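Local structure of putative Acetyltransferase (Lactobacillus plantarum WCFS1, 3EFA) at residues Arg15-Ala20 and Asp56-Thr61; Leu51-Asp56 and His86-Gln91; Thr115-Tyr120 and Val140-Gln145. The protein probably transfers an acetyl group from acetyl-CoA to an amine of an unidentified substrate, as a putative N-acetyltransferase of the GNAT family. All coordinates share one frame; numbering follows the deposited sequence.

Interaction 1 (Arg15-Ala20 and Asp56-Thr61); sequences RAAAYA and DLPITT
Ala-17 meets Pro-58 and Ala-18 meets Thr-61 where a helix settles on a strand. The methyl CB of Ala-17 rests against the pyrrolidine ring of Pro-58, 3.9 Å from its CG, and CB of Ala-18 lies 3.7 Å from OG1 of Thr-61. Both touches are van der Waals in kind. Thr-61 brings its hydroxyl rather than its methyl to the helix because OG1 stands opposite the backbone N (chi1 -176°). Although it abuts an alanine methyl, the hydroxyl is hydrogen-bonded to the carbonyl O of Ala-49 on the adjoining strand. Here helix 12-29 packs on one face of the central mixed beta-sheet of a GNAT domain, lying over the first half of strand 57-66. Pro-58 and Thr-61 both face the helix although they are three positions apart, with two residues between, whereas Ile-59 and Thr-60 both send side chains to helix 88-102. The backbone of Leu-51 bonds to both Ile-59 and Thr-60, a pattern consistent with a classic beta bulge that resets the alternation. Farther out, Tyr-52 packs against Ala-17 and Pro-58 alike, and the carbonyl O of Pro-58 accepts a hydrogen bond from Arg-80.

Interaction 2 (Leu51-Asp56 and His86-Gln91); sequences LYLQPD and HGWGRQ. With FMT (formic acid), chain C.
Trp-88 receives two leucines of the facing segment on its indole, and apolar packing makes up most of the contact. Leu-51 straddles one corner of the six-membered ring: its CD2 is 3.9 Å from CE3 of Trp-88 and its CD1 nearly as close, an oblique approach. CD1 of Leu-51 also reaches toward the aliphatic start of Gln-91, 4.4 Å from its CB, at the margin of the contact.

A CH-pi interaction adds direction. CD2 of Leu-53 sits over the ring face, 4.2 Å from the centroid of the six-membered ring of Trp-88 and 21° off the normal, displaced toward the CZ2-CH2 rim. The indole is swung toward the leucines because its CG lies opposite the carbonyl carbon (chi1 -62°), and Ile-59 of strand 57-66 packs on it as well. With an alanine here instead of Trp-88, Leu-51 would probably face a gap and the Leu-53 methyl would lose its aromatic face.

The polar part belongs to the backbone. Gly-87 occupies the N-cap position of helix 88-102, and its O accepts the N-H of Gln-91 at 3.0 Å. The N-H of Gly-89 points to O1 of a formic acid molecule, 3.1 Å away at 154°, which Gly-85 N also binds. The segment Gly-His-Gly-Trp-Gly fits the glycine-rich GNAT motif whose amides hold the acetyl-CoA pyrophosphate in relatives, so the formic acid, probably from the crystallisation liquor, may mark that anion site.

The chemistry is thus divided: apolar side chains tie the first turn of the helix to the end of strand 48-52 and the corner after it, while the N-H groups at the helix start, with the helix dipole, would probably favour an anion there.

Interaction 3 (Thr115-Tyr120 and Val140-Gln145); sequences TAQRFY and VIMHKQ. With FMT (formic acid), chain D.
The ring of Tyr-120 meets Met-142, present as selenomethionine, at a slant: SE lies 5.4 Å from the ring centroid and 62° off the normal, an oblique Met-aromatic contact. One face of this ring takes Phe-119, whose CD2 stands 3.8 Å above its plane over the centre, while CZ of Tyr-120 lies in the plane of the Phe-119 ring, at its edge. The closer apolar touch runs through the stem of the tyrosine, its CB being 3.8 Å from SE of Met-142.

A bend at the end of the selenomethionine (chi3 69°) turns its methyl back to the helix, where CE comes within 3.8 Å of the carbonyl O of Gln-117. The amide of Gln-117 is engaged with Glu-121 through NE2; its OE1 only brushes CG1 of Val-140 at 4.3 Å.

Helix 117-122 is thereby packed onto strand 139-145 of the central sheet, in the C-terminal half of the GNAT fold. At the far end of the strand, Gln-145 N donates an almost straight bond of 3.0 Å to O1 of a formic acid molecule that Arg-126 also holds.

The buried contact rests on dispersion between a bent methionine side chain, modelled with selenium, and a ring stem and a carbonyl oxygen, with little directional bonding.

Interactions 1 and 3 are buried, whereas interaction 2 is only partly so, its helix start bordering a glycine-rich loop that binds formic acid and may be an anion site. All three set a helix against the same central sheet. Interactions 1 and 2 are joined directly: strands 48-52 and 57-66 are sheet neighbours, and Asp-56 is common to both segment pairs. Interaction 3 lies across the chain's centre from interaction 1, about 24 Å between centres, and touches interaction 2 lightly through Arg-90 and Phe-119. Chemistry follows place: small alanine methyls bring helix and strand close in interaction 1, an indole spans the wider gap in interaction 2, and a long, bent methionine side chain does so in interaction 3.

Interaction 1 (Arg15-Ala20 and Asp56-Thr61)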
loop_
_atom_site.group_PDB
_atom_site.type_symbol
_atom_site.label_atom_id
_atom_site.label_comp_id
_atom_site.label_asym_id
_atom_site.label_seq_id
_atom_site.Cartn_x
_atom_site.Cartn_y
_atom_site.Cartn_z
ATOM N N ARG A 15 -14.331 6.466 -24.389
ATOM C CA ARG A 15 -14.939 5.717 -23.301
ATOM C C ARG A 15 -15.462 4.371 -23.807
ATOM O O ARG A 15 -15.292 3.325 -23.154
ATOM C CB ARG A 15 -16.119 6.536 -22.795
ATOM C CG ARG A 15 -16.567 6.249 -21.410
ATOM C CD ARG A 15 -17.238 7.487 -20.856
ATOM N NE ARG A 15 -18.608 7.644 -21.306
ATOM C CZ ARG A 15 -19.151 8.814 -21.634
ATOM N NH1 ARG A 15 -18.430 9.927 -21.577
ATOM N NH2 ARG A 15 -20.415 8.869 -22.039
ATOM N N ALA A 16 -16.093 4.410 -24.983
ATOM C CA ALA A 16 -16.645 3.219 -25.608
ATOM C C ALA A 16 -15.549 2.212 -25.946
ATOM O O ALA A 16 -15.687 1.022 -25.673
ATOM C CB ALA A 16 -17.464 3.592 -26.882
ATOM N N ALA A 17 -14.474 2.698 -26.557
ATOM C CA ALA A 17 -13.325 1.870 -26.869
ATOM C C ALA A 17 -12.795 1.123 -25.623
ATOM O O ALA A 17 -12.525 -0.090 -25.666
ATOM C CB ALA A 17 -12.208 2.730 -27.504
ATOM N N ALA A 18 -12.658 1.856 -24.518
ATOM C CA ALA A 18 -12.147 1.297 -23.268
ATOM C C ALA A 18 -13.101 0.236 -22.692
ATOM O O ALA A 18 -12.646 -0.811 -22.240
ATOM C CB ALA A 18 -11.897 2.387 -22.264
ATOM N N TYR A 19 -14.413 0.501 -22.718
ATOM C CA TYR A 19 -15.385 -0.477 -22.212
ATOM C C TYR A 19 -15.397 -1.762 -23.073
ATOM O O TYR A 19 -15.531 -2.874 -22.554
ATOM C CB TYR A 19 -16.811 0.113 -22.160
ATOM C CG TYR A 19 -17.062 1.190 -21.121
ATOM C CD1 TYR A 19 -16.019 1.785 -20.433
ATOM C CD2 TYR A 19 -18.348 1.643 -20.863
ATOM C CE1 TYR A 19 -16.250 2.782 -19.495
ATOM C CE2 TYR A 19 -18.589 2.645 -19.924
ATOM C CZ TYR A 19 -17.533 3.209 -19.244
ATOM O OH TYR A 19 -17.752 4.209 -18.310
ATOM N N ALA A 20 -15.265 -1.599 -24.385
ATOM C CA ALA A 20 -15.312 -2.733 -25.302
ATOM C C ALA A 20 -14.137 -3.672 -25.066
ATOM O O ALA A 20 -14.317 -4.893 -25.041
ATOM C CB ALA A 20 -15.372 -2.263 -26.806
ATOM N N ASP A 56 -10.451 2.861 -36.258
ATOM C CA ASP A 56 -11.459 1.852 -35.931
ATOM C C ASP A 56 -10.871 0.629 -35.214
ATOM O O ASP A 56 -11.507 -0.428 -35.161
ATOM C CB ASP A 56 -12.273 1.426 -37.173
ATOM C CG ASP A 56 -11.409 0.815 -38.291
ATOM O OD1 ASP A 56 -10.156 0.832 -38.195
ATOM O OD2 ASP A 56 -12.001 0.321 -39.285
ATOM N N LEU A 57 -9.668 0.773 -34.662
ATOM C CA LEU A 57 -8.980 -0.368 -34.063
ATOM C C LEU A 57 -8.228 -0.055 -32.754
ATOM O O LEU A 57 -6.986 0.012 -32.732
ATOM C CB LEU A 57 -8.042 -1.010 -35.090
ATOM C CG LEU A 57 -7.381 -2.339 -34.717
ATOM C CD1 LEU A 57 -8.429 -3.383 -34.361
ATOM C CD2 LEU A 57 -6.496 -2.821 -35.863
ATOM N N PRO A 58 -8.978 0.117 -31.650
ATOM C CA PRO A 58 -8.295 0.239 -30.354
ATOM C C PRO A 58 -7.711 -1.117 -29.954
ATOM O O PRO A 58 -8.384 -2.120 -30.194
ATOM C CB PRO A 58 -9.422 0.643 -29.399
ATOM C CG PRO A 58 -10.677 0.108 -30.012
ATOM C CD PRO A 58 -10.446 0.038 -31.517
ATOM N N ILE A 59 -6.507 -1.157 -29.377
ATOM C CA ILE A 59 -5.878 -2.444 -29.030
ATOM C C ILE A 59 -5.408 -2.617 -27.572
ATOM O O ILE A 59 -5.252 -3.750 -27.091
ATOM C CB ILE A 59 -4.707 -2.820 -29.985
ATOM C CG1 ILE A 59 -3.544 -1.840 -29.843
ATOM C CG2 ILE A 59 -5.180 -2.914 -31.433
ATOM C CD1 ILE A 59 -2.228 -2.374 -30.424
ATOM N N THR A 60 -5.173 -1.518 -26.867
ATOM C CA THR A 60 -4.795 -1.617 -25.464
ATOM C C THR A 60 -5.309 -0.385 -24.701
ATOM O O THR A 60 -5.511 0.679 -25.308
ATOM C CB THR A 60 -3.251 -1.867 -25.305
ATOM O OG1 THR A 60 -2.944 -2.232 -23.953
ATOM C CG2 THR A 60 -2.432 -0.636 -25.724
ATOM N N THR A 61 -5.559 -0.541 -23.396
ATOM C CA THR A 61 -6.188 0.517 -22.594
ATOM C C THR A 61 -5.811 0.474 -21.110
ATOM O O THR A 61 -5.433 -0.567 -20.579
ATOM C CB THR A 61 -7.757 0.474 -22.697
ATOM O OG1 THR A 61 -8.326 1.578 -21.979
ATOM C CG2 THR A 61 -8.308 -0.815 -22.100
#

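Interaction 2 (Leu51-Asp56 and His86-Gln91)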
loop_
_atom_site.group_PDB
_atom_site.type_symbol
_atom_site.label_atom_id
_atom_site.label_comp_id
_atom_site.label_asym_id
_atom_site.label_seq_id
_atom_site.Cartn_x
_atom_site.Cartn_y
_atom_site.Cartn_z
ATOM N N LEU A 51 -4.837 3.184 -26.827
ATOM C CA LEU A 51 -3.924 3.131 -27.985
ATOM C C LEU A 51 -4.599 2.517 -29.228
ATOM O O LEU A 51 -5.109 1.395 -29.188
ATOM C CB LEU A 51 -2.617 2.384 -27.639
ATOM C CG LEU A 51 -1.427 2.423 -28.635
ATOM C CD1 LEU A 51 -0.051 2.278 -27.947
ATOM C CD2 LEU A 51 -1.555 1.408 -29.814
ATOM N N TYR A 52 -4.596 3.268 -30.327
ATOM C CA TYR A 52 -5.237 2.863 -31.591
ATOM C C TYR A 52 -4.200 2.585 -32.705
ATOM O O TYR A 52 -3.283 3.395 -32.935
ATOM C CB TYR A 52 -6.159 3.982 -32.090
ATOM C CG TYR A 52 -7.306 4.381 -31.174
ATOM C CD1 TYR A 52 -8.598 3.891 -31.388
ATOM C CD2 TYR A 52 -7.111 5.279 -30.115
ATOM C CE1 TYR A 52 -9.660 4.261 -30.561
ATOM C CE2 TYR A 52 -8.172 5.661 -29.281
ATOM C CZ TYR A 52 -9.447 5.148 -29.515
ATOM O OH TYR A 52 -10.511 5.517 -28.702
ATOM N N LEU A 53 -4.328 1.457 -33.398
ATOM C CA LEU A 53 -3.502 1.251 -34.592
ATOM C C LEU A 53 -4.136 2.006 -35.748
ATOM O O LEU A 53 -3.453 2.644 -36.547
ATOM C CB LEU A 53 -3.379 -0.224 -34.951
ATOM C CG LEU A 53 -2.463 -1.056 -34.064
ATOM C CD1 LEU A 53 -2.164 -2.376 -34.751
ATOM C CD2 LEU A 53 -1.175 -0.300 -33.773
ATOM N N GLN A 54 -5.459 1.915 -35.824
ATOM C CA GLN A 54 -6.238 2.699 -36.759
ATOM C C GLN A 54 -7.376 3.300 -35.954
ATOM O O GLN A 54 -7.586 2.918 -34.792
ATOM C CB GLN A 54 -6.797 1.817 -37.876
ATOM C CG GLN A 54 -5.795 0.863 -38.501
ATOM C CD GLN A 54 -6.472 -0.180 -39.372
ATOM O OE1 GLN A 54 -7.686 -0.124 -39.604
ATOM N NE2 GLN A 54 -5.693 -1.145 -39.853
ATOM N N PRO A 55 -8.109 4.247 -36.561
ATOM C CA PRO A 55 -9.233 4.939 -35.914
ATOM C C PRO A 55 -10.372 3.990 -35.560
ATOM O O PRO A 55 -11.174 4.290 -34.666
ATOM C CB PRO A 55 -9.693 5.941 -36.984
ATOM C CG PRO A 55 -8.481 6.147 -37.858
ATOM C CD PRO A 55 -7.755 4.834 -37.868
ATOM N N ASP A 56 -10.451 2.861 -36.258
ATOM C CA ASP A 56 -11.459 1.852 -35.931
ATOM C C ASP A 56 -10.871 0.629 -35.214
ATOM O O ASP A 56 -11.507 -0.428 -35.161
ATOM C CB ASP A 56 -12.273 1.426 -37.173
ATOM C CG ASP A 56 -11.409 0.815 -38.291
ATOM O OD1 ASP A 56 -10.156 0.832 -38.195
ATOM O OD2 ASP A 56 -12.001 0.321 -39.285
ATOM N N HIS A 86 3.576 -7.814 -27.817
ATOM C CA HIS A 86 4.354 -7.036 -28.781
ATOM C C HIS A 86 4.770 -5.676 -28.215
ATOM O O HIS A 86 5.152 -4.786 -28.970
ATOM C CB HIS A 86 3.573 -6.839 -30.085
ATOM C CG HIS A 86 3.227 -8.115 -30.792
ATOM N ND1 HIS A 86 4.156 -8.866 -31.478
ATOM C CD2 HIS A 86 2.043 -8.760 -30.940
ATOM C CE1 HIS A 86 3.566 -9.925 -32.006
ATOM N NE2 HIS A 86 2.284 -9.882 -31.693
ATOM N N GLY A 87 4.677 -5.517 -26.894
ATOM C CA GLY A 87 5.066 -4.279 -26.239
ATOM C C GLY A 87 4.094 -3.096 -26.265
ATOM O O GLY A 87 4.450 -1.998 -25.820
ATOM N N TRP A 88 2.879 -3.287 -26.778
ATOM C CA TRP A 88 1.935 -2.165 -26.839
ATOM C C TRP A 88 1.508 -1.638 -25.446
ATOM O O TRP A 88 1.472 -0.421 -25.214
ATOM C CB TRP A 88 0.707 -2.490 -27.722
ATOM C CG TRP A 88 1.046 -2.764 -29.184
ATOM C CD1 TRP A 88 0.926 -3.962 -29.847
ATOM C CD2 TRP A 88 1.562 -1.825 -30.152
ATOM N NE1 TRP A 88 1.329 -3.822 -31.161
ATOM C CE2 TRP A 88 1.722 -2.527 -31.374
ATOM C CE3 TRP A 88 1.892 -0.464 -30.106
ATOM C CZ2 TRP A 88 2.208 -1.909 -32.539
ATOM C CZ3 TRP A 88 2.371 0.151 -31.268
ATOM C CH2 TRP A 88 2.526 -0.574 -32.467
ATOM N N GLY A 89 1.184 -2.542 -24.527
ATOM C CA GLY A 89 0.867 -2.130 -23.168
ATOM C C GLY A 89 1.974 -1.281 -22.549
ATOM O O GLY A 89 1.715 -0.274 -21.886
ATOM N N ARG A 90 3.219 -1.683 -22.786
ATOM C CA ARG A 90 4.384 -0.983 -22.245
ATOM C C ARG A 90 4.513 0.420 -22.833
ATOM O O ARG A 90 4.853 1.374 -22.121
ATOM C CB ARG A 90 5.658 -1.811 -22.496
ATOM C CG ARG A 90 6.836 -1.479 -21.586
ATOM C CD ARG A 90 7.960 -2.531 -21.668
ATOM N NE ARG A 90 8.295 -2.858 -23.049
ATOM C CZ ARG A 90 8.225 -4.079 -23.577
ATOM N NH1 ARG A 90 7.868 -5.114 -22.823
ATOM N NH2 ARG A 90 8.530 -4.266 -24.859
ATOM N N GLN A 91 4.238 0.532 -24.139
ATOM C CA GLN A 91 4.208 1.810 -24.849
ATOM C C GLN A 91 3.131 2.750 -24.278
ATOM O O GLN A 91 3.382 3.942 -24.058
ATOM C CB GLN A 91 3.944 1.567 -26.339
ATOM C CG GLN A 91 4.331 2.711 -27.275
ATOM C CD GLN A 91 5.615 2.432 -28.059
ATOM O OE1 GLN A 91 6.095 1.296 -28.099
ATOM N NE2 GLN A 91 6.169 3.469 -28.690
HETATM C C FMT C . 0.492 -6.483 -23.673
HETATM O O1 FMT C . 0.600 -5.547 -24.470
HETATM O O2 FMT C . 0.625 -7.671 -23.976
#

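Interaction 3 (Thr115-Tyr120 and Val140-Gln145)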
loop_
_atom_site.group_PDB
_atom_site.type_symbol
_atom_site.label_atom_id
_atom_site.label_comp_id
_atom_site.label_asym_id
_atom_site.label_seq_id
_atom_site.Cartn_x
_atom_site.Cartn_y
_atom_site.Cartn_z
ATOM N N THR A 115 1.386 -12.420 -10.786
ATOM C CA THR A 115 2.072 -12.898 -11.984
ATOM C C THR A 115 2.713 -11.799 -12.844
ATOM O O THR A 115 3.556 -12.082 -13.694
ATOM C CB THR A 115 1.132 -13.745 -12.866
ATOM O OG1 THR A 115 1.733 -13.938 -14.151
ATOM C CG2 THR A 115 -0.213 -13.053 -13.050
ATOM N N ALA A 116 2.326 -10.547 -12.623
ATOM C CA ALA A 116 2.878 -9.442 -13.409
ATOM C C ALA A 116 4.016 -8.688 -12.706
ATOM O O ALA A 116 4.508 -7.683 -13.216
ATOM C CB ALA A 116 1.763 -8.472 -13.816
ATOM N N GLN A 117 4.439 -9.173 -11.543
ATOM C CA GLN A 117 5.425 -8.446 -10.750
ATOM C C GLN A 117 6.663 -8.052 -11.578
ATOM O O GLN A 117 7.046 -6.876 -11.612
ATOM C CB GLN A 117 5.808 -9.230 -9.477
ATOM C CG GLN A 117 6.949 -8.603 -8.676
ATOM C CD GLN A 117 7.091 -9.162 -7.249
ATOM O OE1 GLN A 117 6.175 -9.794 -6.707
ATOM N NE2 GLN A 117 8.244 -8.903 -6.630
ATOM N N ARG A 118 7.267 -9.030 -12.254
ATOM C CA ARG A 118 8.521 -8.809 -12.982
ATOM C C ARG A 118 8.385 -7.786 -14.093
ATOM O O ARG A 118 9.258 -6.934 -14.278
ATOM C CB ARG A 118 9.068 -10.110 -13.568
ATOM C CG ARG A 118 10.370 -9.906 -14.354
ATOM C CD ARG A 118 10.873 -11.204 -14.989
ATOM N NE ARG A 118 12.214 -11.110 -15.583
ATOM C CZ ARG A 118 13.218 -10.358 -15.127
ATOM N NH1 ARG A 118 13.072 -9.604 -14.042
ATOM N NH2 ARG A 118 14.388 -10.368 -15.759
ATOM N N PHE A 119 7.294 -7.898 -14.844
ATOM C CA PHE A 119 6.957 -6.931 -15.880
ATOM C C PHE A 119 7.045 -5.499 -15.330
ATOM O O PHE A 119 7.753 -4.657 -15.891
ATOM C CB PHE A 119 5.558 -7.236 -16.427
ATOM C CG PHE A 119 5.043 -6.226 -17.418
ATOM C CD1 PHE A 119 5.443 -6.266 -18.751
ATOM C CD2 PHE A 119 4.137 -5.250 -17.025
ATOM C CE1 PHE A 119 4.955 -5.334 -19.676
ATOM C CE2 PHE A 119 3.650 -4.325 -17.936
ATOM C CZ PHE A 119 4.059 -4.364 -19.265
ATOM N N TYR A 120 6.356 -5.230 -14.220
ATOM C CA TYR A 120 6.356 -3.878 -13.658
ATOM C C TYR A 120 7.716 -3.467 -13.083
ATOM O O TYR A 120 8.069 -2.284 -13.114
ATOM C CB TYR A 120 5.196 -3.668 -12.660
ATOM C CG TYR A 120 3.850 -3.601 -13.365
ATOM C CD1 TYR A 120 3.543 -2.539 -14.219
ATOM C CD2 TYR A 120 2.899 -4.606 -13.207
ATOM C CE1 TYR A 120 2.329 -2.479 -14.890
ATOM C CE2 TYR A 120 1.678 -4.554 -13.870
ATOM C CZ TYR A 120 1.398 -3.484 -14.713
ATOM O OH TYR A 120 0.185 -3.421 -15.379
ATOM N N VAL A 140 -0.291 -7.456 -5.524
ATOM C CA VAL A 140 0.804 -6.738 -4.879
ATOM C C VAL A 140 0.682 -5.244 -5.125
ATOM O O VAL A 140 0.306 -4.816 -6.212
ATOM C CB VAL A 140 2.197 -7.216 -5.355
ATOM C CG1 VAL A 140 2.628 -8.479 -4.597
ATOM C CG2 VAL A 140 2.220 -7.428 -6.882
ATOM N N ILE A 141 1.000 -4.455 -4.105
ATOM C CA ILE A 141 0.962 -3.000 -4.212
ATOM C C ILE A 141 2.338 -2.492 -4.641
ATOM O O ILE A 141 3.338 -2.778 -3.980
ATOM C CB ILE A 141 0.547 -2.367 -2.857
ATOM C CG1 ILE A 141 -0.656 -3.111 -2.265
ATOM C CG2 ILE A 141 0.243 -0.874 -3.005
ATOM C CD1 ILE A 141 -1.915 -3.005 -3.088
HETATM N N MSE A 142 2.389 -1.744 -5.743
HETATM C CA MSE A 142 3.661 -1.290 -6.318
HETATM C C MSE A 142 3.727 0.228 -6.536
HETATM O O MSE A 142 2.736 0.858 -6.893
HETATM C CB MSE A 142 3.966 -2.038 -7.636
HETATM C CG MSE A 142 3.841 -3.569 -7.528
HETATM SE SE MSE A 142 4.456 -4.623 -9.089
HETATM C CE MSE A 142 6.377 -4.268 -8.902
ATOM N N HIS A 143 4.904 0.811 -6.327
ATOM C CA HIS A 143 5.088 2.240 -6.567
ATOM C C HIS A 143 6.329 2.542 -7.414
ATOM O O HIS A 143 7.238 1.721 -7.539
ATOM C CB HIS A 143 5.110 3.025 -5.240
ATOM C CG HIS A 143 3.782 3.058 -4.543
ATOM N ND1 HIS A 143 3.469 2.219 -3.494
ATOM C CD2 HIS A 143 2.669 3.796 -4.778
ATOM C CE1 HIS A 143 2.228 2.450 -3.103
ATOM N NE2 HIS A 143 1.719 3.400 -3.869
ATOM N N LYS A 144 6.341 3.725 -8.013
ATOM C CA LYS A 144 7.466 4.190 -8.808
ATOM C C LYS A 144 7.541 5.707 -8.717
ATOM O O LYS A 144 6.523 6.391 -8.805
ATOM C CB LYS A 144 7.287 3.778 -10.277
ATOM C CG LYS A 144 8.323 4.395 -11.213
ATOM C CD LYS A 144 8.130 3.984 -12.668
ATOM C CE LYS A 144 9.207 4.626 -13.539
ATOM N NZ LYS A 144 9.039 4.343 -14.997
ATOM N N GLN A 145 8.743 6.241 -8.542
ATOM C CA GLN A 145 8.928 7.687 -8.642
ATOM C C GLN A 145 8.922 8.109 -10.110
ATOM O O GLN A 145 9.622 7.523 -10.934
ATOM C CB GLN A 145 10.235 8.123 -7.975
ATOM C CG GLN A 145 10.458 9.636 -7.991
ATOM C CD GLN A 145 11.390 10.117 -6.876
ATOM O OE1 GLN A 145 11.737 9.361 -5.962
ATOM N NE2 GLN A 145 11.788 11.385 -6.947
HETATM C C FMT D . 10.988 3.350 -7.948
HETATM O O1 FMT D . 11.072 4.553 -7.681
HETATM O O2 FMT D . 10.556 2.480 -7.184
#